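Local coordinates for protein cytochrome P450 CYP260B1 (PDB 5HIW) that binds a haem group, protoporphyrin IX with its iron, as a bacterial member of the largely helical cytochrome P450 family, at residues 13-18 and 370-375; 120-125 and 385-390; 233-238 and 379-384; 239-244 and 350-355. One frame throughout, in Å; residues are numbered along the deposited sequence.

Interaction 1 of 4, residues 13-18 and 370-375; sequences KDPSAF and PTFSTA
Pro15 lies over one face of the Phe372 ring, its CB 3.8 Å from the ring centroid and only 13° off the normal, the geometry of a CH-pi contact. Pro15 belongs to a type I beta turn, Asp14 to Ala17, that leads into helix 17-28, while Phe372 stands on strand 372-373, half of a two-stranded antiparallel sheet with 383-384. The turn is secured from within: Asp14 OD1 accepts from Ser16 N, which approaches 50° out of the carboxylate plane.

On one flank Lys13 lays its CD 3.4 Å from Pro370 O. The chain bends at chi2 and again at chi4 (-86°), which sets NZ to donate to Thr371 OG1 over 3.0 Å; the two side chains cross obliquely. On the other flank Phe18 meets Thr374 at about a right angle; Thr374 CG2 sits 3.6 Å from Phe18 CE2, while Thr374 OG1 turns to another partner, Phe8 O. Phe18 also packs against the ring of Phe382, and Trp271 of helix 261-271 touches Pro15. Between the backbones a water, in plane with the Phe372 ring at its edge, donates to both Lys13 O (2.7 Å) and Pro370 O (2.6 Å).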
# COMPACT_ATOMS: atom_id res chain seq x y z
N LYS A 13 12.03 -16.97 -7.15
CA LYS A 13 12.93 -16.54 -6.10
C LYS A 13 13.62 -15.24 -6.42
O LYS A 13 14.34 -14.73 -5.58
CB LYS A 13 14.05 -17.59 -5.84
CG LYS A 13 13.48 -18.96 -5.61
CD LYS A 13 13.34 -19.22 -4.15
CE LYS A 13 13.08 -20.69 -3.91
NZ LYS A 13 11.62 -20.82 -4.04
N ASP A 14 13.46 -14.74 -7.62
CA ASP A 14 14.16 -13.57 -8.05
C ASP A 14 13.14 -12.45 -8.01
O ASP A 14 12.13 -12.52 -8.71
CB ASP A 14 14.64 -13.83 -9.45
CG ASP A 14 15.22 -12.62 -10.16
OD1 ASP A 14 15.27 -11.50 -9.67
OD2 ASP A 14 15.67 -12.84 -11.33
N PRO A 15 13.42 -11.44 -7.20
CA PRO A 15 12.44 -10.39 -7.01
C PRO A 15 12.07 -9.56 -8.24
O PRO A 15 10.96 -8.97 -8.27
CB PRO A 15 13.03 -9.56 -5.89
CG PRO A 15 14.45 -9.93 -5.82
CD PRO A 15 14.51 -11.34 -6.23
N SER A 16 12.91 -9.52 -9.26
CA SER A 16 12.64 -8.70 -10.40
C SER A 16 12.07 -9.52 -11.59
O SER A 16 11.67 -8.93 -12.60
CB SER A 16 13.92 -7.92 -10.80
OG SER A 16 14.78 -8.87 -11.43
N ALA A 17 11.88 -10.83 -11.43
CA ALA A 17 11.48 -11.67 -12.59
C ALA A 17 10.07 -11.35 -13.02
O ALA A 17 9.75 -11.39 -14.23
CB ALA A 17 11.60 -13.16 -12.30
N PHE A 18 9.22 -11.03 -12.06
CA PHE A 18 7.83 -10.75 -12.40
C PHE A 18 7.71 -9.47 -13.19
O PHE A 18 6.99 -9.43 -14.17
CB PHE A 18 6.98 -10.67 -11.17
CG PHE A 18 5.51 -10.44 -11.43
CD1 PHE A 18 4.79 -11.31 -12.23
CD2 PHE A 18 4.82 -9.43 -10.80
CE1 PHE A 18 3.47 -11.14 -12.46
CE2 PHE A 18 3.48 -9.27 -11.01
CZ PHE A 18 2.79 -10.12 -11.85
N PRO A 370 13.42 -16.96 0.02
CA PRO A 370 12.04 -16.50 -0.10
C PRO A 370 11.44 -16.66 -1.50
O PRO A 370 12.17 -16.49 -2.49
CB PRO A 370 12.16 -15.00 0.21
CG PRO A 370 13.52 -14.75 0.73
CD PRO A 370 14.38 -15.87 0.22
N THR A 371 10.11 -16.91 -1.62
CA THR A 371 9.43 -16.85 -2.90
C THR A 371 8.55 -15.59 -3.09
O THR A 371 7.73 -15.26 -2.18
CB THR A 371 8.51 -18.07 -3.05
OG1 THR A 371 9.27 -19.28 -2.88
CG2 THR A 371 7.88 -18.09 -4.39
N PHE A 372 8.69 -14.97 -4.25
CA PHE A 372 7.93 -13.76 -4.68
C PHE A 372 6.76 -14.17 -5.51
O PHE A 372 6.90 -14.97 -6.46
CB PHE A 372 8.83 -12.78 -5.45
CG PHE A 372 9.94 -12.23 -4.59
CD1 PHE A 372 11.06 -12.97 -4.35
CD2 PHE A 372 9.78 -11.03 -3.93
CE1 PHE A 372 12.03 -12.53 -3.52
CE2 PHE A 372 10.75 -10.58 -3.08
CZ PHE A 372 11.84 -11.31 -2.82
N SER A 373 5.59 -13.61 -5.17
CA SER A 373 4.36 -13.89 -5.89
C SER A 373 3.40 -12.73 -5.69
O SER A 373 3.68 -11.78 -4.93
CB SER A 373 3.69 -15.16 -5.37
OG SER A 373 3.04 -14.94 -4.20
N THR A 374 2.28 -12.85 -6.37
CA THR A 374 1.20 -11.85 -6.25
C THR A 374 0.13 -12.28 -5.27
O THR A 374 -0.91 -11.59 -5.12
CB THR A 374 0.54 -11.55 -7.56
OG1 THR A 374 0.04 -12.77 -8.12
CG2 THR A 374 1.52 -10.97 -8.54
N ALA A 375 0.37 -13.40 -4.59
CA ALA A 375 -0.43 -13.71 -3.42
C ALA A 375 0.43 -14.19 -2.29
O ALA A 375 0.20 -15.28 -1.75
CB ALA A 375 -1.53 -14.74 -3.77
O HOH W 1 14.40 -15.26 -2.93

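Interaction 2 of 4, residues 120-125 and 385-390; sequences RAELFD and DQIPAL
Glu122 OE2 is gripped by two backbone amides that come from opposite faces of its carboxylate plane. Ile387 N donates across the contact over 2.8 Å, meeting the oxygen on the anti side; Phe124 N, 3.0 Å from the same OE2, comes from 44° above the plane. CG is anti to the backbone N (chi1 -165°), and a bend at chi2 sets CD. The second oxygen, OE1, accepts from Asp125 N; with Phe124 N on OE2 this caps helix 123-128 from the N-cap position. OE1 also forms a salt bridge with Arg377. These donors, together with the arginine, would be expected to stabilise a charged carboxylate.

The same residue closes strand 120-122, an outer strand of the three-stranded antiparallel sheet in which 388-390 runs centrally and 363-364 lies beyond. Ala121 and Ala389 form its hydrogen-bonded pair, with Ala389 N to Ala121 O at 2.7 Å and Ala121 N to Ala389 O at 3.0 Å. Past the strand end Leu123 N adds a further backbone bond to Ile387 O.

Leu123 CD1 packs on Ala389 CB at 3.8 Å, and Ile387 CD1 touches Phe124 CB at 4.0 Å, near the ring edge. Both Phe124 and Ile387 rest against Ala238 of helix 232-245. On the sheet face of Glu122 and Pro388, Arg120 and Leu390 run side by side in one direction, Arg120 NE 3.8 Å from Leu390 CD2.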
# COMPACT_ATOMS: atom_id res chain seq x y z
N ARG A 120 18.88 -13.57 14.60
CA ARG A 120 18.24 -13.52 13.30
C ARG A 120 16.88 -12.88 13.47
O ARG A 120 16.35 -12.72 14.59
CB ARG A 120 18.09 -14.93 12.68
CG ARG A 120 19.41 -15.71 12.67
CD ARG A 120 19.32 -16.95 11.80
NE ARG A 120 20.62 -17.65 11.71
CZ ARG A 120 20.78 -18.93 11.39
NH1 ARG A 120 19.73 -19.71 11.12
NH2 ARG A 120 22.00 -19.47 11.34
N ALA A 121 16.32 -12.49 12.34
CA ALA A 121 14.94 -12.06 12.30
C ALA A 121 14.31 -12.48 11.00
O ALA A 121 14.97 -12.64 9.96
CB ALA A 121 14.86 -10.55 12.48
N GLU A 122 13.02 -12.67 11.05
CA GLU A 122 12.25 -12.71 9.89
C GLU A 122 11.57 -11.32 9.89
O GLU A 122 10.61 -11.08 10.69
CB GLU A 122 11.27 -13.83 10.04
CG GLU A 122 10.54 -14.31 8.84
CD GLU A 122 9.60 -13.24 8.30
OE1 GLU A 122 8.47 -13.12 8.77
OE2 GLU A 122 10.03 -12.51 7.41
N LEU A 123 12.06 -10.41 9.04
CA LEU A 123 11.70 -8.98 9.16
C LEU A 123 10.30 -8.67 8.59
O LEU A 123 9.82 -7.57 8.80
CB LEU A 123 12.72 -8.09 8.49
CG LEU A 123 14.11 -8.04 9.10
CD1 LEU A 123 15.10 -7.24 8.24
CD2 LEU A 123 14.11 -7.50 10.49
N PHE A 124 9.65 -9.60 7.93
CA PHE A 124 8.24 -9.40 7.60
C PHE A 124 7.45 -9.42 8.94
O PHE A 124 6.89 -8.43 9.33
CB PHE A 124 7.63 -10.39 6.64
CG PHE A 124 6.24 -10.00 6.19
CD1 PHE A 124 6.06 -9.09 5.22
CD2 PHE A 124 5.09 -10.52 6.85
CE1 PHE A 124 4.78 -8.66 4.84
CE2 PHE A 124 3.83 -10.11 6.51
CZ PHE A 124 3.66 -9.13 5.50
N ASP A 125 7.49 -10.55 9.64
CA ASP A 125 6.78 -10.65 10.91
C ASP A 125 7.30 -9.66 11.94
O ASP A 125 6.49 -9.07 12.70
CB ASP A 125 6.95 -12.08 11.47
CG ASP A 125 6.10 -13.13 10.76
OD1 ASP A 125 5.21 -12.83 9.94
OD2 ASP A 125 6.31 -14.33 11.04
N ASP A 385 7.43 -14.10 0.56
CA ASP A 385 6.80 -14.82 1.66
C ASP A 385 7.42 -14.69 2.98
O ASP A 385 6.75 -15.00 3.99
CB ASP A 385 6.53 -16.28 1.24
CG ASP A 385 7.78 -17.09 1.04
OD1 ASP A 385 8.92 -16.60 1.11
OD2 ASP A 385 7.58 -18.28 0.79
N GLN A 386 8.67 -14.23 3.05
CA GLN A 386 9.38 -13.93 4.26
C GLN A 386 10.66 -13.18 3.90
O GLN A 386 11.08 -13.13 2.70
CB GLN A 386 9.75 -15.19 5.10
CG GLN A 386 10.35 -16.30 4.23
CD GLN A 386 11.03 -17.37 5.07
OE1 GLN A 386 11.71 -17.05 6.00
NE2 GLN A 386 10.85 -18.61 4.72
N ILE A 387 11.25 -12.58 4.92
CA ILE A 387 12.41 -11.70 4.78
C ILE A 387 13.46 -12.09 5.79
O ILE A 387 13.71 -11.40 6.80
CB ILE A 387 12.07 -10.20 4.89
CG1 ILE A 387 10.92 -9.87 3.98
CG2 ILE A 387 13.30 -9.41 4.45
CD1 ILE A 387 10.32 -8.54 4.33
N PRO A 388 14.08 -13.23 5.55
CA PRO A 388 15.06 -13.76 6.52
C PRO A 388 16.30 -12.91 6.61
O PRO A 388 17.00 -12.78 5.61
CB PRO A 388 15.41 -15.15 5.94
CG PRO A 388 14.54 -15.38 4.77
CD PRO A 388 14.01 -14.04 4.32
N ALA A 389 16.64 -12.41 7.79
CA ALA A 389 17.84 -11.63 7.98
C ALA A 389 18.75 -12.06 9.13
O ALA A 389 18.31 -12.71 10.08
CB ALA A 389 17.49 -10.17 8.17
N LEU A 390 20.02 -11.68 9.00
CA LEU A 390 21.03 -11.87 9.98
C LEU A 390 21.31 -10.55 10.56
O LEU A 390 21.41 -9.57 9.82
CB LEU A 390 22.32 -12.37 9.31
CG LEU A 390 22.18 -13.69 8.56
CD1 LEU A 390 23.53 -14.08 7.96
CD2 LEU A 390 21.65 -14.80 9.45

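Interaction 3 of 4, residues 233-238 and 379-384. With HEM (protoporphyrin IX containing Fe), chain B.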
# COMPACT_ATOMS: atom_id res chain seq x y z
N THR A 233 1.01 -0.81 4.19
CA THR A 233 2.21 -0.42 4.80
C THR A 233 3.19 -1.58 4.96
O THR A 233 4.40 -1.40 4.75
CB THR A 233 1.93 0.23 6.22
OG1 THR A 233 1.10 1.38 6.04
CG2 THR A 233 3.23 0.64 6.81
N SER A 234 2.68 -2.75 5.39
CA SER A 234 3.54 -3.91 5.56
C SER A 234 4.21 -4.39 4.25
O SER A 234 5.43 -4.62 4.27
CB SER A 234 2.71 -5.08 6.16
OG SER A 234 2.37 -4.75 7.53
N TRP A 235 3.48 -4.31 3.17
CA TRP A 235 4.04 -4.82 1.84
C TRP A 235 5.03 -3.82 1.31
O TRP A 235 6.12 -4.22 0.80
CB TRP A 235 2.99 -5.23 0.90
CG TRP A 235 2.32 -6.46 1.39
CD1 TRP A 235 1.03 -6.55 1.93
CD2 TRP A 235 2.89 -7.75 1.49
NE1 TRP A 235 0.81 -7.83 2.36
CE2 TRP A 235 1.91 -8.60 2.06
CE3 TRP A 235 4.14 -8.29 1.14
CZ2 TRP A 235 2.19 -9.94 2.37
CZ3 TRP A 235 4.40 -9.63 1.39
CH2 TRP A 235 3.44 -10.44 2.02
N MET A 236 4.79 -2.51 1.53
CA MET A 236 5.82 -1.49 1.18
C MET A 236 7.08 -1.62 1.97
O MET A 236 8.21 -1.56 1.44
CB MET A 236 5.26 -0.07 1.32
CG MET A 236 6.36 1.05 1.20
SD MET A 236 5.55 2.63 0.83
CE MET A 236 7.02 3.62 0.51
N LEU A 237 6.93 -1.81 3.29
CA LEU A 237 8.09 -2.03 4.12
C LEU A 237 8.79 -3.31 3.76
O LEU A 237 10.03 -3.31 3.71
CB LEU A 237 7.73 -2.01 5.60
CG LEU A 237 7.20 -0.68 6.23
CD1 LEU A 237 6.72 -0.91 7.67
CD2 LEU A 237 8.29 0.35 6.17
N ALA A 238 8.03 -4.37 3.47
CA ALA A 238 8.61 -5.63 3.15
C ALA A 238 9.51 -5.47 1.90
O ALA A 238 10.66 -5.87 1.89
CB ALA A 238 7.56 -6.69 2.86
N ALA A 379 -1.98 -12.46 0.58
CA ALA A 379 -2.27 -11.04 0.55
C ALA A 379 -2.45 -10.57 -0.86
O ALA A 379 -1.96 -11.21 -1.83
CB ALA A 379 -1.15 -10.26 1.21
N ALA A 380 -3.11 -9.43 -0.99
CA ALA A 380 -3.32 -8.79 -2.30
C ALA A 380 -2.17 -7.81 -2.49
O ALA A 380 -2.33 -6.60 -2.28
CB ALA A 380 -4.65 -8.05 -2.35
N ALA A 381 -0.98 -8.34 -2.82
CA ALA A 381 0.21 -7.50 -2.95
C ALA A 381 1.11 -8.23 -3.88
O ALA A 381 0.84 -9.39 -4.17
CB ALA A 381 0.89 -7.37 -1.63
N PHE A 382 2.20 -7.60 -4.27
CA PHE A 382 3.36 -8.33 -4.80
C PHE A 382 4.49 -8.31 -3.78
O PHE A 382 4.87 -7.25 -3.24
CB PHE A 382 3.86 -7.77 -6.11
CG PHE A 382 5.14 -8.41 -6.57
CD1 PHE A 382 5.10 -9.69 -7.15
CD2 PHE A 382 6.35 -7.84 -6.32
CE1 PHE A 382 6.28 -10.34 -7.52
CE2 PHE A 382 7.54 -8.46 -6.73
CZ PHE A 382 7.48 -9.74 -7.32
N GLY A 383 5.07 -9.46 -3.45
CA GLY A 383 6.08 -9.43 -2.46
C GLY A 383 6.59 -10.83 -2.03
O GLY A 383 6.11 -11.80 -2.59
N PRO A 384 7.47 -10.87 -1.05
CA PRO A 384 8.12 -12.09 -0.55
C PRO A 384 7.28 -12.77 0.48
O PRO A 384 6.50 -12.13 1.20
CB PRO A 384 9.41 -11.57 0.06
CG PRO A 384 9.07 -10.28 0.62
CD PRO A 384 8.09 -9.70 -0.40
CHA HEM B . -5.57 5.10 -2.78
CHB HEM B . -1.54 2.38 -2.80
CHC HEM B . -0.66 3.64 1.74
CHD HEM B . -5.08 5.47 1.98
C1A HEM B . -4.53 4.32 -3.21
C2A HEM B . -4.37 3.82 -4.53
C3A HEM B . -3.21 3.08 -4.55
C4A HEM B . -2.72 3.03 -3.20
CMA HEM B . -2.64 2.33 -5.77
CAA HEM B . -5.22 4.17 -5.74
CBA HEM B . -6.51 3.32 -5.73
CGA HEM B . -7.27 3.42 -7.01
O1A HEM B . -7.00 4.35 -7.84
O2A HEM B . -8.02 2.47 -7.35
C1B HEM B . -0.98 2.44 -1.58
C2B HEM B . 0.31 1.87 -1.30
C3B HEM B . 0.56 2.25 0.00
C4B HEM B . -0.59 3.01 0.50
CMB HEM B . 1.23 0.98 -2.16
CAB HEM B . 1.75 1.82 0.69
CBB HEM B . 2.03 1.81 1.95
C1C HEM B . -1.80 4.27 2.22
C2C HEM B . -1.88 4.80 3.55
C3C HEM B . -3.15 5.31 3.61
C4C HEM B . -3.82 5.05 2.38
CMC HEM B . -0.72 4.70 4.51
CAC HEM B . -3.79 6.01 4.74
CBC HEM B . -3.07 6.71 5.60
C1D HEM B . -5.53 5.51 0.67
C2D HEM B . -6.85 6.11 0.37
C3D HEM B . -7.00 6.01 -0.95
C4D HEM B . -5.77 5.38 -1.44
CMD HEM B . -7.88 6.65 1.35
CAD HEM B . -8.15 6.54 -1.82
CBD HEM B . -7.77 7.92 -2.31
CGD HEM B . -8.87 8.58 -3.16
O1D HEM B . -9.76 7.90 -3.75
O2D HEM B . -8.90 9.84 -3.31
NA HEM B . -3.48 3.83 -2.41
NB HEM B . -1.39 3.20 -0.54
NC HEM B . -2.91 4.47 1.52
ND HEM B . -4.92 5.06 -0.46
FE HEM B . -3.18 4.18 -0.51
O HOH W 2 -4.25 2.21 -0.02
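Helix 232-245, by its place beside the haem consistent with the C-terminal part of the long central helix of cytochromes P450, turns Trp235 toward the 379-384 segment, where the indole carries almost the whole contact. CG stands anti to the carbonyl carbon (chi1 -69°), and one indole face receives the methyl of Ala381: its CB is 3.6 Å from the centroid of the five-membered ring and 16° off the normal, a CH-pi contact. Ala379 CB approaches obliquely, 3.3 Å from Trp235 NE1. At the far end Pro384 O lies in the ring plane at the edge, 3.3 Å from Trp235 CZ3, and the proline slides past the indole in the opposite direction.

Gly383 is almost fully extended, and having no side chain it lets the six-membered ring come close, with Trp235 CZ3 4.2 Å from Gly383 CA. Ala238 CB, one helical turn on, only grazes Pro384 CD at 4.5 Å.

Two other residues of the helix, Thr233 and Met236, belong to the haem pocket. Thr233 N is 3.6 Å from the haem vinyl atom CBB, and Met236 SD is 3.8 Å from that same carbon, its chain extended beyond CG. The haem FE is bound by a water O at 2.3 Å and by one atom from elsewhere in the structure.

The contact is buried near the centre of the chain. Phe124 of helix 123-128 meets the Trp235 ring, helix 341-358 packs on Thr233, Met236 and Leu237, and the 383-384 strand pairs with 372-373.

Interaction 4 of 4, residues 239-244 and 350-355; sequences NLLVAL and VGVSLL
Val352, the residue most covered in this contact, points its side chain at three leucines of helix 232-245. From CB outward its atoms divide among the three. CB itself lies 4.1 Å from Leu240 CD2. With CG1 anti to the backbone N (chi1 168°), that methyl reaches tip to tip toward Leu244, whose CD1 it meets at 3.7 Å. The other methyl, CG2, anti to the carbonyl carbon, meets Leu240 CD2 at 3.5 Å, a carbon pair tighter than usual van der Waals contact and again tip to tip. CG2 also skirts Leu241 CD2 at 4.2 Å, where the two side chains slide past each other in opposite directions.

Leu241 carries the contact further along. Its CD2 touches Leu355 CD2 at 3.7 Å, the two side chains crossing at about a right angle, so Val352 and Leu355, three residues apart, present neighbouring apolar surfaces to it. The axes of segments 239-244 and 350-355 stand 11.5 Å apart at their closest, crossing at -41°. At that separation the contact is made mostly by side-chain methyls, in keeping with the modest 180 Å² buried.

This joins what is probably the long central helix of the P450 fold to the helix after the haem-binding loop, probably the L helix. Helix 261-271 packs on Leu240, and Phe127 of helix 123-128 touches both Leu241 and Val352.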
# COMPACT_ATOMS: atom_id res chain seq x y z
N ASN A 239 8.99 -4.85 0.86
CA ASN A 239 9.78 -4.79 -0.39
C ASN A 239 10.90 -3.77 -0.36
O ASN A 239 11.89 -3.92 -1.05
CB ASN A 239 8.85 -4.52 -1.52
CG ASN A 239 7.88 -5.66 -1.78
OD1 ASN A 239 7.88 -6.69 -1.11
ND2 ASN A 239 7.13 -5.52 -2.81
N LEU A 240 10.85 -2.79 0.56
CA LEU A 240 11.94 -1.92 0.82
C LEU A 240 13.07 -2.69 1.45
O LEU A 240 14.25 -2.64 1.04
CB LEU A 240 11.48 -0.74 1.69
CG LEU A 240 12.55 0.19 2.19
CD1 LEU A 240 13.44 0.68 1.09
CD2 LEU A 240 11.98 1.33 3.07
N LEU A 241 12.74 -3.51 2.45
CA LEU A 241 13.76 -4.26 3.06
C LEU A 241 14.37 -5.27 2.04
O LEU A 241 15.54 -5.48 2.10
CB LEU A 241 13.19 -5.02 4.24
CG LEU A 241 12.93 -4.09 5.44
CD1 LEU A 241 12.24 -4.96 6.45
CD2 LEU A 241 14.13 -3.45 6.03
N VAL A 242 13.55 -5.86 1.20
CA VAL A 242 14.06 -6.78 0.16
C VAL A 242 15.10 -6.04 -0.67
O VAL A 242 16.25 -6.53 -0.85
CB VAL A 242 12.95 -7.36 -0.71
CG1 VAL A 242 13.48 -8.05 -2.01
CG2 VAL A 242 12.09 -8.37 0.06
N ALA A 243 14.71 -4.89 -1.15
CA ALA A 243 15.58 -4.07 -2.04
C ALA A 243 16.83 -3.72 -1.35
O ALA A 243 17.91 -3.74 -1.99
CB ALA A 243 14.87 -2.82 -2.46
N LEU A 244 16.76 -3.31 -0.07
CA LEU A 244 17.99 -2.99 0.62
C LEU A 244 18.87 -4.23 0.91
O LEU A 244 20.08 -4.22 0.61
CB LEU A 244 17.77 -2.22 1.95
CG LEU A 244 17.08 -0.86 1.65
CD1 LEU A 244 16.80 -0.11 2.92
CD2 LEU A 244 17.84 0.05 0.68
N VAL A 350 11.37 6.53 8.52
CA VAL A 350 11.61 6.48 9.95
C VAL A 350 11.96 5.10 10.46
O VAL A 350 12.97 4.91 11.15
CB VAL A 350 10.44 7.01 10.70
CG1 VAL A 350 10.62 6.80 12.20
CG2 VAL A 350 10.25 8.48 10.39
N GLY A 351 11.13 4.13 10.12
CA GLY A 351 11.38 2.76 10.49
C GLY A 351 12.70 2.23 10.02
O GLY A 351 13.44 1.55 10.77
N VAL A 352 12.94 2.37 8.72
CA VAL A 352 14.11 1.77 8.14
C VAL A 352 15.38 2.45 8.56
O VAL A 352 16.39 1.76 8.82
CB VAL A 352 13.93 1.60 6.61
CG1 VAL A 352 15.24 1.25 5.97
CG2 VAL A 352 12.93 0.52 6.33
N SER A 353 15.37 3.77 8.71
CA SER A 353 16.53 4.48 9.25
C SER A 353 16.94 4.01 10.68
O SER A 353 18.10 3.77 10.95
CB SER A 353 16.36 6.00 9.19
OG SER A 353 15.22 6.49 9.87
N LEU A 354 15.96 3.76 11.50
CA LEU A 354 16.22 3.28 12.85
C LEU A 354 16.74 1.89 12.88
O LEU A 354 17.62 1.57 13.72
CB LEU A 354 14.99 3.45 13.70
CG LEU A 354 14.71 4.90 14.05
CD1 LEU A 354 13.38 5.02 14.75
CD2 LEU A 354 15.80 5.53 14.87
N LEU A 355 16.22 1.04 12.01
CA LEU A 355 16.66 -0.37 11.91
C LEU A 355 18.10 -0.41 11.43
O LEU A 355 18.96 -1.14 11.99
CB LEU A 355 15.77 -1.11 10.91
CG LEU A 355 16.04 -2.59 10.69
CD1 LEU A 355 15.72 -3.39 11.94
CD2 LEU A 355 15.26 -3.12 9.49

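How the interactions relate
Helix 232-245 ties the set together: it serves interactions 3 and 4, whose centres lie 13 Å apart, and Asn239 ND2 holds Phe382 O at 2.9 Å between them. Interaction 2 meets interaction 3 where Phe124 CZ packs 3.6 Å from Trp235 CZ2, and meets interaction 4 through Leu123 against Leu241. Interactions 1 and 3 share the 372-373/383-384 sheet, with Ser373 O 3.1 Å from Gly383 N; Thr371 O to Asp385 N (3.0 Å) then links interactions 1 and 2. Interaction 3 alone touches the haem. From the haem, the side chains of Leu240, Phe124 and Thr374 are about 10, 11 and 14 Å away.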